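Putative chitobiase (Bacteroides thetaiotaomicron, PDB 3HNM) is of unknown function, but its magnesium-binding F5/8 type C domain, a beta sandwich, probably binds carbohydrate for a chitobiase-like enzyme. Local coordinates at residues I13-W18 and I45-G50; N24-Q29 and W39-L44; T51-R56 and L153-G158; E74-R79 and A133-Y138; A99-A104 and W111-D116. All coordinates share one frame; numbering follows the deposited sequence.

Contact 1: residues I13-W18 and I45-G50; sequences IDKKGW and IDNNPG
The methylenes of K15 lie against the backbone and CB of I45, an instance of a lysine that packs through its aliphatic chain while its amine is engaged elsewhere. CG of K15 lies 3.6 Å from the carbonyl O of I45, and its CD passes the CB of that isoleucine at 3.8 Å. The lysine CG stands between its own backbone N and carbonyl carbon (chi1 59°), which sets it beside the carbonyl O of I45, and a bend at chi3 (68°) then turns CE. Beyond it, NZ is hydrogen-bonded to the carbonyl O of V160, with a long, weak ion pair to E159, so the amine end is fixed while the methylenes pack. W18 completes the apolar patch. Its indole has CB of K15 over one face, 3.3 Å above the plane and offset toward the rim, whereas I45 comes to the edge, its CG2 3.7 Å from CE3 of W18. N47 runs past K15 in the opposite direction, OD1 lying 4.1 Å from the lysine CG. D46 directs its CB away from this patch and, like N48, belongs to the magnesium site, where its carboxylate is hydrogen-bonded to T51. The contact thus packs the loop before strand 20-23 against the metal-site loop before strand 53-54. W18 and I45 rest on A162 and V160 of strand 156-166, and on M71 and F69 of strand 65-71.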
# COMPACT_ATOMS: atom_id res chain seq x y z
N ILE A 13 13.37 1.66 -0.75
CA ILE A 13 13.95 0.32 -0.69
C ILE A 13 13.53 -0.49 -1.92
O ILE A 13 12.37 -0.42 -2.34
CB ILE A 13 13.47 -0.46 0.57
CG1 ILE A 13 14.16 0.08 1.83
CG2 ILE A 13 13.82 -1.93 0.43
CD1 ILE A 13 14.05 1.58 2.03
N ASP A 14 14.45 -1.24 -2.50
CA ASP A 14 14.09 -2.04 -3.66
C ASP A 14 13.15 -3.14 -3.20
O ASP A 14 13.56 -4.07 -2.50
CB ASP A 14 15.30 -2.66 -4.34
CG ASP A 14 14.92 -3.43 -5.60
OD1 ASP A 14 15.05 -4.68 -5.60
OD2 ASP A 14 14.48 -2.77 -6.57
N LYS A 15 11.90 -3.03 -3.62
CA LYS A 15 10.86 -3.98 -3.25
C LYS A 15 10.90 -5.32 -4.00
O LYS A 15 9.84 -5.89 -4.29
CB LYS A 15 9.48 -3.32 -3.42
CG LYS A 15 9.19 -2.83 -4.84
CD LYS A 15 8.01 -1.85 -4.89
CE LYS A 15 8.34 -0.54 -4.22
NZ LYS A 15 7.21 0.40 -4.39
N LYS A 16 12.08 -5.85 -4.30
CA LYS A 16 12.14 -7.12 -5.04
C LYS A 16 12.04 -8.35 -4.14
O LYS A 16 11.44 -9.37 -4.51
CB LYS A 16 13.41 -7.22 -5.90
CG LYS A 16 13.22 -8.18 -7.10
CD LYS A 16 11.85 -7.95 -7.79
CE LYS A 16 11.38 -9.09 -8.72
NZ LYS A 16 12.04 -9.19 -10.06
N GLY A 17 12.62 -8.25 -2.95
CA GLY A 17 12.53 -9.34 -2.00
C GLY A 17 11.17 -9.28 -1.34
O GLY A 17 10.78 -10.17 -0.59
N TRP A 18 10.43 -8.20 -1.63
CA TRP A 18 9.09 -7.98 -1.08
C TRP A 18 8.06 -9.00 -1.57
O TRP A 18 8.30 -9.73 -2.53
CB TRP A 18 8.60 -6.59 -1.43
CG TRP A 18 9.28 -5.51 -0.69
CD1 TRP A 18 10.58 -5.48 -0.28
CD2 TRP A 18 8.72 -4.24 -0.34
NE1 TRP A 18 10.87 -4.27 0.30
CE2 TRP A 18 9.75 -3.49 0.27
CE3 TRP A 18 7.46 -3.66 -0.50
CZ2 TRP A 18 9.55 -2.19 0.72
CZ3 TRP A 18 7.26 -2.37 -0.04
CH2 TRP A 18 8.30 -1.65 0.56
N ILE A 45 3.46 -3.83 -5.48
CA ILE A 45 4.90 -3.68 -5.26
C ILE A 45 5.71 -4.21 -6.46
O ILE A 45 6.66 -4.98 -6.29
CB ILE A 45 5.39 -4.41 -3.96
CG1 ILE A 45 5.34 -5.94 -4.10
CG2 ILE A 45 4.55 -3.97 -2.79
CD1 ILE A 45 3.96 -6.50 -4.20
N ASP A 46 5.32 -3.79 -7.66
CA ASP A 46 6.03 -4.20 -8.87
C ASP A 46 6.78 -3.03 -9.53
O ASP A 46 6.90 -2.96 -10.75
CB ASP A 46 5.06 -4.86 -9.88
CG ASP A 46 4.11 -3.86 -10.54
OD1 ASP A 46 3.45 -4.25 -11.53
OD2 ASP A 46 4.02 -2.70 -10.06
N ASN A 47 7.26 -2.11 -8.70
CA ASN A 47 8.02 -0.95 -9.17
C ASN A 47 7.25 0.23 -9.78
O ASN A 47 7.66 1.37 -9.59
CB ASN A 47 9.12 -1.40 -10.14
CG ASN A 47 10.15 -2.32 -9.48
OD1 ASN A 47 9.78 -3.32 -8.83
ND2 ASN A 47 11.44 -2.01 -9.66
N ASN A 48 6.16 -0.00 -10.51
CA ASN A 48 5.46 1.15 -11.07
C ASN A 48 3.96 1.30 -10.79
O ASN A 48 3.26 0.31 -10.54
CB ASN A 48 5.69 1.26 -12.59
CG ASN A 48 5.02 0.15 -13.37
OD1 ASN A 48 5.38 -1.03 -13.25
ND2 ASN A 48 4.03 0.51 -14.19
N PRO A 49 3.47 2.55 -10.78
CA PRO A 49 2.05 2.85 -10.53
C PRO A 49 1.24 2.58 -11.81
O PRO A 49 0.03 2.82 -11.86
CB PRO A 49 2.05 4.34 -10.18
CG PRO A 49 3.45 4.60 -9.71
CD PRO A 49 4.28 3.78 -10.66
N GLY A 50 1.93 2.09 -12.85
CA GLY A 50 1.26 1.78 -14.11
C GLY A 50 0.31 0.60 -13.96
O GLY A 50 -0.71 0.51 -14.65

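Contact 2: residues N24-Q29 and W39-L44; sequences NNCCTQ and WGVESL. With MG (magnesium ion), chain E.
The sulfur of C27 meets the indole of W39 at its edge, a cysteine sulfur-aromatic contact in which SG lies 5.4 Å from the centroid of the six-membered ring and 81° off its normal. The same SG is 3.5 Å from CB of W39. Next to it, the sulfur of C26, anti to its backbone N (chi1 -172°), reaches CA of G40 at 3.5 Å. CG2 of T28 touches that CA as well, at 3.6 Å. A side chain on G40 would meet this methyl and the carboxylate of E42, consistent with glycine at this close approach of the two segments. From G40 the backbone enters a short 3-10 segment, 41-44, and the carbonyl O of S43 binds the magnesium ion at 2.6 Å, a site shared with D46, N48, T51 and G158. Around this buried patch, C26 rests on W53 while C27 and W39 rest on L54, all against strand 53-54; V41 touches V20 and F23 of strand 20-23 and F67 of strand 65-71.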
# COMPACT_ATOMS: atom_id res chain seq x y z
N ASN A 24 -6.91 -8.65 3.06
CA ASN A 24 -8.29 -9.04 3.32
C ASN A 24 -9.25 -8.64 2.21
O ASN A 24 -10.44 -8.95 2.29
CB ASN A 24 -8.76 -8.43 4.66
CG ASN A 24 -9.19 -6.97 4.54
OD1 ASN A 24 -8.61 -6.20 3.78
ND2 ASN A 24 -10.19 -6.59 5.31
N ASN A 25 -8.76 -7.97 1.17
CA ASN A 25 -9.65 -7.55 0.09
C ASN A 25 -8.96 -7.29 -1.25
O ASN A 25 -8.04 -6.48 -1.36
CB ASN A 25 -10.43 -6.30 0.57
CG ASN A 25 -11.48 -5.84 -0.41
OD1 ASN A 25 -11.15 -5.32 -1.46
ND2 ASN A 25 -12.76 -6.02 -0.06
N CYS A 26 -9.43 -8.01 -2.28
CA CYS A 26 -8.93 -7.87 -3.65
C CYS A 26 -10.03 -8.35 -4.60
O CYS A 26 -10.98 -9.01 -4.18
CB CYS A 26 -7.66 -8.71 -3.87
SG CYS A 26 -6.82 -8.42 -5.48
N CYS A 27 -9.92 -8.02 -5.88
CA CYS A 27 -10.92 -8.43 -6.84
C CYS A 27 -10.70 -9.89 -7.26
O CYS A 27 -11.63 -10.53 -7.75
CB CYS A 27 -10.85 -7.54 -8.06
SG CYS A 27 -9.29 -7.69 -8.93
N THR A 28 -9.48 -10.39 -7.06
CA THR A 28 -9.09 -11.76 -7.43
C THR A 28 -9.80 -12.84 -6.61
O THR A 28 -9.85 -14.02 -7.01
CB THR A 28 -7.56 -12.00 -7.30
OG1 THR A 28 -7.17 -12.04 -5.92
CG2 THR A 28 -6.78 -10.91 -8.03
N GLN A 29 -10.34 -12.46 -5.47
CA GLN A 29 -11.04 -13.42 -4.62
C GLN A 29 -12.09 -14.18 -5.43
O GLN A 29 -12.28 -15.38 -5.24
CB GLN A 29 -11.71 -12.68 -3.48
CG GLN A 29 -12.37 -13.56 -2.47
CD GLN A 29 -13.25 -12.76 -1.56
OE1 GLN A 29 -14.39 -13.13 -1.33
NE2 GLN A 29 -12.73 -11.65 -1.04
N TRP A 39 -4.65 -7.43 -11.42
CA TRP A 39 -5.22 -6.46 -10.52
C TRP A 39 -5.06 -6.93 -9.10
O TRP A 39 -5.61 -6.34 -8.16
CB TRP A 39 -6.71 -6.24 -10.82
CG TRP A 39 -7.01 -5.50 -12.11
CD1 TRP A 39 -6.18 -4.65 -12.78
CD2 TRP A 39 -8.23 -5.55 -12.86
NE1 TRP A 39 -6.81 -4.16 -13.91
CE2 TRP A 39 -8.06 -4.70 -13.98
CE3 TRP A 39 -9.45 -6.23 -12.70
CZ2 TRP A 39 -9.07 -4.51 -14.93
CZ3 TRP A 39 -10.45 -6.04 -13.66
CH2 TRP A 39 -10.25 -5.18 -14.76
N GLY A 40 -4.28 -7.99 -8.94
CA GLY A 40 -4.07 -8.55 -7.61
C GLY A 40 -3.19 -7.72 -6.70
O GLY A 40 -2.62 -6.70 -7.12
N VAL A 41 -3.08 -8.18 -5.46
CA VAL A 41 -2.27 -7.51 -4.45
C VAL A 41 -0.81 -7.37 -4.89
O VAL A 41 -0.23 -6.31 -4.73
CB VAL A 41 -2.33 -8.25 -3.07
CG1 VAL A 41 -3.69 -8.09 -2.45
CG2 VAL A 41 -2.01 -9.73 -3.24
N GLU A 42 -0.24 -8.42 -5.47
CA GLU A 42 1.16 -8.36 -5.93
C GLU A 42 1.39 -7.22 -6.90
O GLU A 42 2.52 -6.80 -7.12
CB GLU A 42 1.57 -9.68 -6.61
CG GLU A 42 0.63 -10.11 -7.72
CD GLU A 42 -0.64 -10.77 -7.20
OE1 GLU A 42 -1.64 -10.83 -7.97
OE2 GLU A 42 -0.65 -11.24 -6.04
N SER A 43 0.31 -6.72 -7.47
CA SER A 43 0.38 -5.64 -8.43
C SER A 43 0.59 -4.32 -7.73
O SER A 43 0.43 -3.26 -8.31
CB SER A 43 -0.91 -5.60 -9.24
OG SER A 43 -0.82 -4.62 -10.25
N LEU A 44 0.97 -4.40 -6.46
CA LEU A 44 1.12 -3.19 -5.66
C LEU A 44 2.58 -2.83 -5.37
O LEU A 44 2.87 -1.68 -5.05
CB LEU A 44 0.35 -3.38 -4.35
CG LEU A 44 -0.47 -2.22 -3.84
CD1 LEU A 44 -1.19 -1.52 -4.98
CD2 LEU A 44 -1.45 -2.76 -2.82
MG MG E . 1.88 -1.18 -8.84

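Contact 3: residues T51-R56 and L153-G158; sequences TQWLCR and LRVSLG
The indole of W53 meets V155 and L157 at its edge, in plane: CG2 of V155 lies 3.7 Å from CZ3, and the backbone N of L157 comes close to CE3. Over one face is the backbone N of C55, offset toward the rim. On this side of the ladder CB of L157 also touches CE3 of W53, at 3.5 Å, while L54 and S156 form the other side, CD1 to CB at 3.5 Å. Two backbone bonds close the W53-L157 pair, W53 N to L157 O (2.9 Å) and L157 N to W53 O (3.0 Å). C55 N adds a third to V155 O, nearly along the C=O axis, and V155 N makes a weak one to the sulfur of C55. An alanine at W53 would probably open a gap beside V155 and F67 and leave the carbonyl of N25 without its weak N-H partner. The chemistry is that of a buried antiparallel ladder, its backbone groups bonded across the pair, that leads into a metal site: T51 and G158 at its end both belong to the magnesium site.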
# COMPACT_ATOMS: atom_id res chain seq x y z
N THR A 51 0.68 -0.32 -13.07
CA THR A 51 -0.11 -1.50 -12.76
C THR A 51 -0.84 -1.13 -11.48
O THR A 51 -0.29 -0.39 -10.65
CB THR A 51 0.77 -2.69 -12.45
OG1 THR A 51 1.57 -2.38 -11.30
CG2 THR A 51 1.67 -3.02 -13.62
N GLN A 52 -2.05 -1.66 -11.29
CA GLN A 52 -2.83 -1.32 -10.10
C GLN A 52 -3.32 -2.53 -9.32
O GLN A 52 -3.01 -3.67 -9.64
CB GLN A 52 -4.06 -0.49 -10.50
CG GLN A 52 -5.15 -1.35 -11.11
CD GLN A 52 -6.28 -0.56 -11.69
OE1 GLN A 52 -7.31 -1.11 -12.07
NE2 GLN A 52 -6.09 0.74 -11.78
N TRP A 53 -4.09 -2.23 -8.27
CA TRP A 53 -4.71 -3.23 -7.40
C TRP A 53 -6.19 -2.85 -7.33
O TRP A 53 -6.52 -1.67 -7.20
CB TRP A 53 -4.12 -3.19 -5.99
CG TRP A 53 -5.04 -3.80 -4.96
CD1 TRP A 53 -5.17 -5.13 -4.64
CD2 TRP A 53 -6.01 -3.10 -4.17
NE1 TRP A 53 -6.16 -5.30 -3.70
CE2 TRP A 53 -6.69 -4.07 -3.39
CE3 TRP A 53 -6.37 -1.75 -4.04
CZ2 TRP A 53 -7.73 -3.73 -2.49
CZ3 TRP A 53 -7.39 -1.41 -3.15
CH2 TRP A 53 -8.06 -2.40 -2.39
N LEU A 54 -7.07 -3.83 -7.42
CA LEU A 54 -8.49 -3.55 -7.36
C LEU A 54 -9.15 -4.29 -6.20
O LEU A 54 -8.84 -5.45 -5.93
CB LEU A 54 -9.16 -3.95 -8.68
CG LEU A 54 -10.47 -3.23 -8.97
CD1 LEU A 54 -10.18 -1.73 -9.07
CD2 LEU A 54 -11.09 -3.75 -10.27
N CYS A 55 -10.02 -3.59 -5.48
CA CYS A 55 -10.73 -4.17 -4.35
C CYS A 55 -11.72 -5.21 -4.87
O CYS A 55 -11.81 -5.42 -6.08
CB CYS A 55 -11.52 -3.07 -3.64
SG CYS A 55 -12.63 -2.26 -4.76
N ARG A 56 -12.46 -5.87 -3.98
CA ARG A 56 -13.43 -6.86 -4.42
C ARG A 56 -14.51 -6.07 -5.15
O ARG A 56 -15.02 -5.08 -4.62
CB ARG A 56 -14.05 -7.59 -3.24
CG ARG A 56 -14.19 -9.05 -3.50
CD ARG A 56 -15.19 -9.68 -2.57
NE ARG A 56 -15.59 -10.98 -3.08
CZ ARG A 56 -16.67 -11.64 -2.67
NH1 ARG A 56 -17.45 -11.12 -1.74
NH2 ARG A 56 -16.96 -12.82 -3.20
N LEU A 153 -18.79 3.09 -2.93
CA LEU A 153 -17.48 2.71 -2.42
C LEU A 153 -16.67 1.78 -3.33
O LEU A 153 -16.85 0.56 -3.32
CB LEU A 153 -17.64 2.03 -1.05
CG LEU A 153 -16.42 1.44 -0.34
CD1 LEU A 153 -15.87 2.47 0.60
CD2 LEU A 153 -16.81 0.19 0.42
N ARG A 154 -15.78 2.36 -4.13
CA ARG A 154 -14.90 1.60 -5.02
C ARG A 154 -13.51 2.06 -4.66
O ARG A 154 -13.34 3.17 -4.16
CB ARG A 154 -15.18 1.94 -6.49
CG ARG A 154 -16.51 1.47 -7.01
CD ARG A 154 -16.58 -0.03 -6.94
NE ARG A 154 -17.80 -0.56 -7.53
CZ ARG A 154 -18.14 -1.84 -7.48
NH1 ARG A 154 -17.35 -2.71 -6.87
NH2 ARG A 154 -19.27 -2.26 -8.03
N VAL A 155 -12.51 1.23 -4.87
CA VAL A 155 -11.16 1.67 -4.55
C VAL A 155 -10.07 0.84 -5.20
O VAL A 155 -10.14 -0.40 -5.22
CB VAL A 155 -10.97 1.80 -2.97
CG1 VAL A 155 -11.87 0.81 -2.26
CG2 VAL A 155 -9.52 1.58 -2.57
N SER A 156 -9.11 1.54 -5.81
CA SER A 156 -7.98 0.89 -6.45
C SER A 156 -6.72 1.63 -6.02
O SER A 156 -6.74 2.84 -5.81
CB SER A 156 -8.12 0.89 -7.97
OG SER A 156 -8.22 2.19 -8.49
N LEU A 157 -5.63 0.88 -5.86
CA LEU A 157 -4.35 1.42 -5.42
C LEU A 157 -3.24 1.24 -6.44
O LEU A 157 -3.11 0.17 -7.04
CB LEU A 157 -3.92 0.74 -4.12
CG LEU A 157 -2.84 1.51 -3.37
CD1 LEU A 157 -3.42 2.87 -2.96
CD2 LEU A 157 -2.39 0.73 -2.16
N GLY A 158 -2.43 2.27 -6.63
CA GLY A 158 -1.34 2.18 -7.59
C GLY A 158 -0.14 1.44 -7.03
O GLY A 158 0.25 0.39 -7.56

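Contact 4: residues E74-R79 and A133-Y138; sequences EYTLFR and ATQARY
In E74 a bend at chi2 (-114°) turns CD out of the extended line, and OE2 lies 3.5 Å from CB of R137. Beyond that CB the arginine CG, anti to the backbone N (chi1 157°), continues the chain, and the two side chains cross at about a right angle. The charged ends stay 5.4 Å apart, E74 OE2 to R137 NH1, and the arginine instead forms a salt bridge with D70. Across the neighbouring pair, OG1 of T76 lies 4.1 Å from CG of Q135 and makes a weak hydrogen bond to H167. An antiparallel ladder does the joining: Y75 N bonds to A136 O at 2.7 Å, A136 N returns to Y75 O at 2.8 Å, and L77 N adds a weak bond to T134 O. A classic beta bulge at R137 and Y138 marks the corner where the chain passes into strand 138-146 of the other sheet. Strand 127-136 is outermost in its own sheet, next to strand 74-83, and across the sandwich T134 and L77 pack on L114 and M71.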
# COMPACT_ATOMS: atom_id res chain seq x y z
N GLU A 74 15.37 -7.09 7.44
CA GLU A 74 15.05 -6.03 8.40
C GLU A 74 15.52 -4.68 7.91
O GLU A 74 16.52 -4.57 7.22
CB GLU A 74 15.71 -6.33 9.73
CG GLU A 74 15.47 -7.74 10.19
CD GLU A 74 14.63 -7.80 11.44
OE1 GLU A 74 15.11 -7.30 12.48
OE2 GLU A 74 13.49 -8.34 11.38
N TYR A 75 14.79 -3.63 8.28
CA TYR A 75 15.13 -2.27 7.88
C TYR A 75 14.78 -1.29 9.00
O TYR A 75 14.21 -1.68 10.03
CB TYR A 75 14.33 -1.89 6.65
CG TYR A 75 14.72 -2.61 5.39
CD1 TYR A 75 15.41 -1.93 4.37
CD2 TYR A 75 14.38 -3.95 5.18
CE1 TYR A 75 15.74 -2.57 3.18
CE2 TYR A 75 14.71 -4.60 4.00
CZ TYR A 75 15.39 -3.90 3.00
OH TYR A 75 15.71 -4.52 1.81
N THR A 76 15.10 -0.02 8.81
CA THR A 76 14.75 1.00 9.80
C THR A 76 13.99 2.08 9.02
O THR A 76 14.59 3.04 8.53
CB THR A 76 16.02 1.62 10.47
OG1 THR A 76 16.81 0.58 11.07
CG2 THR A 76 15.61 2.60 11.57
N LEU A 77 12.67 1.93 8.89
CA LEU A 77 11.86 2.87 8.12
C LEU A 77 11.92 4.33 8.53
O LEU A 77 11.73 4.67 9.70
CB LEU A 77 10.38 2.44 8.11
CG LEU A 77 9.96 1.05 7.64
CD1 LEU A 77 10.70 0.68 6.35
CD2 LEU A 77 10.27 0.05 8.72
N PHE A 78 12.18 5.21 7.56
CA PHE A 78 12.23 6.64 7.82
C PHE A 78 10.93 7.23 7.32
O PHE A 78 10.33 8.08 7.97
CB PHE A 78 13.38 7.33 7.07
CG PHE A 78 14.71 6.69 7.27
CD1 PHE A 78 15.13 6.30 8.54
CD2 PHE A 78 15.55 6.47 6.18
CE1 PHE A 78 16.38 5.70 8.73
CE2 PHE A 78 16.80 5.88 6.34
CZ PHE A 78 17.22 5.49 7.63
N ARG A 79 10.50 6.78 6.14
CA ARG A 79 9.25 7.25 5.55
C ARG A 79 8.48 6.09 4.95
O ARG A 79 8.98 4.97 4.87
CB ARG A 79 9.51 8.29 4.45
CG ARG A 79 10.09 9.60 4.94
CD ARG A 79 9.89 10.71 3.91
NE ARG A 79 11.02 11.63 3.86
CZ ARG A 79 12.21 11.32 3.38
NH1 ARG A 79 12.44 10.10 2.90
NH2 ARG A 79 13.18 12.23 3.38
N ALA A 133 11.46 6.86 13.23
CA ALA A 133 12.56 5.90 13.04
C ALA A 133 12.29 4.60 13.79
O ALA A 133 12.50 4.52 15.01
CB ALA A 133 13.88 6.52 13.51
N THR A 134 11.84 3.58 13.06
CA THR A 134 11.54 2.28 13.64
C THR A 134 12.07 1.10 12.82
O THR A 134 12.10 1.13 11.58
CB THR A 134 10.02 2.10 13.87
OG1 THR A 134 9.73 0.72 14.16
CG2 THR A 134 9.23 2.53 12.64
N GLN A 135 12.52 0.07 13.54
CA GLN A 135 13.05 -1.15 12.95
C GLN A 135 11.90 -2.05 12.56
O GLN A 135 11.00 -2.31 13.36
CB GLN A 135 13.92 -1.90 13.95
CG GLN A 135 15.15 -1.15 14.42
CD GLN A 135 16.09 -2.03 15.24
OE1 GLN A 135 17.13 -1.57 15.74
NE2 GLN A 135 15.73 -3.32 15.39
N ALA A 136 11.93 -2.54 11.32
CA ALA A 136 10.86 -3.41 10.83
C ALA A 136 11.25 -4.35 9.70
O ALA A 136 12.21 -4.11 8.97
CB ALA A 136 9.67 -2.57 10.41
N ARG A 137 10.48 -5.43 9.58
CA ARG A 137 10.64 -6.45 8.55
C ARG A 137 9.33 -6.47 7.76
O ARG A 137 9.33 -6.53 6.53
CB ARG A 137 10.85 -7.82 9.19
CG ARG A 137 10.47 -8.99 8.29
CD ARG A 137 11.55 -9.30 7.28
NE ARG A 137 11.22 -10.45 6.44
CZ ARG A 137 11.02 -11.69 6.88
NH1 ARG A 137 11.11 -11.97 8.18
NH2 ARG A 137 10.74 -12.66 6.02
N TYR A 138 8.22 -6.41 8.49
CA TYR A 138 6.88 -6.43 7.90
C TYR A 138 6.17 -5.09 8.05
O TYR A 138 6.34 -4.40 9.04
CB TYR A 138 6.05 -7.50 8.59
CG TYR A 138 6.72 -8.83 8.60
CD1 TYR A 138 6.60 -9.71 7.53
CD2 TYR A 138 7.47 -9.24 9.70
CE1 TYR A 138 7.20 -10.96 7.55
CE2 TYR A 138 8.07 -10.49 9.73
CZ TYR A 138 7.94 -11.34 8.66
OH TYR A 138 8.52 -12.58 8.71

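Contact 5: residues A99-A104 and W111-D116; sequences AGYVEA and WVKLKD
K113 lies over one face of the Y101 ring, a cation-pi contact with NZ 4.5 Å from the ring centroid and only 6° off the normal. CE joins in as a CH-pi contact, nearer the rim, 3.9 Å from CD2 of the tyrosine. The lysine chain is extended beyond CG, which carries the amine across the neighbouring strand, and E103 sets its CG in plane at the edge of the same ring. E103 then meets W111 at about a right angle, OE2 coming 3.2 Å from CB of the tryptophan. On the same indole, W111 CE3 lies 3.5 Å from the backbone atom C of A104. The second shell here is R140, in a salt bridge with E103 and a cation-pi contact with W111. An alanine at W111 would probably leave R140 without its ring partner and uncover the backbone at A104. On the opposite side of the sheet, CB of A104 sits against both methyls of L114, each at 3.5 Å. V112 N to A104 O (2.9 Å) and L114 N to V102 O (3.1 Å) set the register, which shifts by one at a beta bulge between V102 and E103. Strands 100-105 and 111-115 form a beta hairpin; the second is outermost in the five-strand sheet and the first pairs with strand 138-146. V102, A104 and L114 face strand 127-136 of the other sheet.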
# COMPACT_ATOMS: atom_id res chain seq x y z
N ALA A 99 -8.31 8.10 4.22
CA ALA A 99 -7.72 8.12 5.55
C ALA A 99 -7.29 6.71 5.90
O ALA A 99 -7.76 5.74 5.31
CB ALA A 99 -8.72 8.64 6.57
N GLY A 100 -6.38 6.61 6.85
CA GLY A 100 -5.88 5.31 7.26
C GLY A 100 -4.55 5.44 7.99
O GLY A 100 -4.14 6.54 8.34
N TYR A 101 -3.87 4.32 8.19
CA TYR A 101 -2.61 4.31 8.89
C TYR A 101 -1.75 3.13 8.45
O TYR A 101 -2.20 2.30 7.67
CB TYR A 101 -2.88 4.21 10.39
CG TYR A 101 -3.60 2.95 10.79
CD1 TYR A 101 -4.98 2.79 10.60
CD2 TYR A 101 -2.89 1.89 11.36
CE1 TYR A 101 -5.62 1.60 10.97
CE2 TYR A 101 -3.51 0.71 11.72
CZ TYR A 101 -4.87 0.57 11.53
OH TYR A 101 -5.45 -0.60 11.91
N VAL A 102 -0.51 3.08 8.93
CA VAL A 102 0.43 2.02 8.58
C VAL A 102 1.14 1.58 9.86
O VAL A 102 1.59 2.43 10.62
CB VAL A 102 1.46 2.54 7.52
CG1 VAL A 102 2.04 3.85 7.97
CG2 VAL A 102 2.55 1.51 7.28
N GLU A 103 1.20 0.28 10.11
CA GLU A 103 1.86 -0.25 11.31
C GLU A 103 3.20 -0.85 10.85
O GLU A 103 3.49 -0.81 9.66
CB GLU A 103 1.00 -1.33 11.99
CG GLU A 103 -0.46 -0.93 12.35
CD GLU A 103 -1.29 -2.10 12.90
OE1 GLU A 103 -2.52 -1.95 13.16
OE2 GLU A 103 -0.71 -3.20 13.07
N ALA A 104 4.00 -1.38 11.78
CA ALA A 104 5.30 -2.00 11.47
C ALA A 104 5.59 -3.06 12.51
O ALA A 104 5.26 -2.90 13.69
CB ALA A 104 6.42 -0.96 11.44
N TRP A 111 3.00 -5.58 16.50
CA TRP A 111 3.01 -4.42 15.64
C TRP A 111 3.04 -3.13 16.44
O TRP A 111 2.64 -3.11 17.59
CB TRP A 111 1.77 -4.44 14.74
CG TRP A 111 1.68 -5.67 13.88
CD1 TRP A 111 1.21 -6.90 14.23
CD2 TRP A 111 2.16 -5.80 12.54
NE1 TRP A 111 1.37 -7.79 13.19
CE2 TRP A 111 1.95 -7.13 12.15
CE3 TRP A 111 2.75 -4.91 11.64
CZ2 TRP A 111 2.31 -7.60 10.90
CZ3 TRP A 111 3.11 -5.37 10.40
CH2 TRP A 111 2.89 -6.71 10.04
N VAL A 112 3.52 -2.06 15.81
CA VAL A 112 3.55 -0.74 16.44
C VAL A 112 3.15 0.31 15.41
O VAL A 112 3.72 0.32 14.32
CB VAL A 112 4.94 -0.37 16.94
CG1 VAL A 112 6.00 -0.81 15.93
CG2 VAL A 112 5.01 1.13 17.13
N LYS A 113 2.20 1.19 15.74
CA LYS A 113 1.76 2.22 14.77
C LYS A 113 2.86 3.21 14.41
O LYS A 113 3.67 3.58 15.25
CB LYS A 113 0.54 3.02 15.29
CG LYS A 113 -0.83 2.36 15.08
CD LYS A 113 -2.00 3.35 15.32
CE LYS A 113 -3.39 2.68 15.12
NZ LYS A 113 -4.58 3.61 15.25
N LEU A 114 2.88 3.63 13.16
CA LEU A 114 3.88 4.57 12.69
C LEU A 114 3.29 5.95 12.43
O LEU A 114 3.80 6.96 12.92
CB LEU A 114 4.53 4.05 11.42
CG LEU A 114 5.71 3.10 11.65
CD1 LEU A 114 5.40 2.12 12.75
CD2 LEU A 114 6.01 2.36 10.36
N LYS A 115 2.21 5.99 11.67
CA LYS A 115 1.58 7.26 11.35
C LYS A 115 0.14 7.08 10.89
O LYS A 115 -0.33 5.96 10.71
CB LYS A 115 2.39 7.95 10.24
CG LYS A 115 2.21 9.45 10.17
CD LYS A 115 2.83 10.12 11.40
CE LYS A 115 2.70 11.65 11.32
NZ LYS A 115 3.34 12.19 10.08
N ASP A 116 -0.54 8.19 10.72
CA ASP A 116 -1.91 8.21 10.27
C ASP A 116 -2.02 9.13 9.07
O ASP A 116 -2.22 10.33 9.21
CB ASP A 116 -2.82 8.71 11.38
CG ASP A 116 -3.20 7.63 12.36
OD1 ASP A 116 -2.32 6.83 12.74
OD2 ASP A 116 -4.39 7.58 12.75

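Burial and chemistry are only loosely coupled here. Contacts 2 and 3 are the buried pair, their centres about 8 Å apart, one resting on sulfur and glycine packing and the other on a backbone ladder. Contacts 1, 4 and 5 are only partly buried, yet 4 and 5 share antiparallel backbone pairing with contact 3; contact 5 adds a cation-pi pair, and contact 1 uses lysine methylenes. Contacts 1, 2 and 3 each supply residues to the magnesium site, although contact 1 bridges loops and contact 3 pairs strands. Contacts 3 and 4 lie in the same four-strand sheet, with centres about 26 Å apart. Contact 5 belongs to the facing sheet and packs on contact 4 through A104 with A136 and L114 with T134.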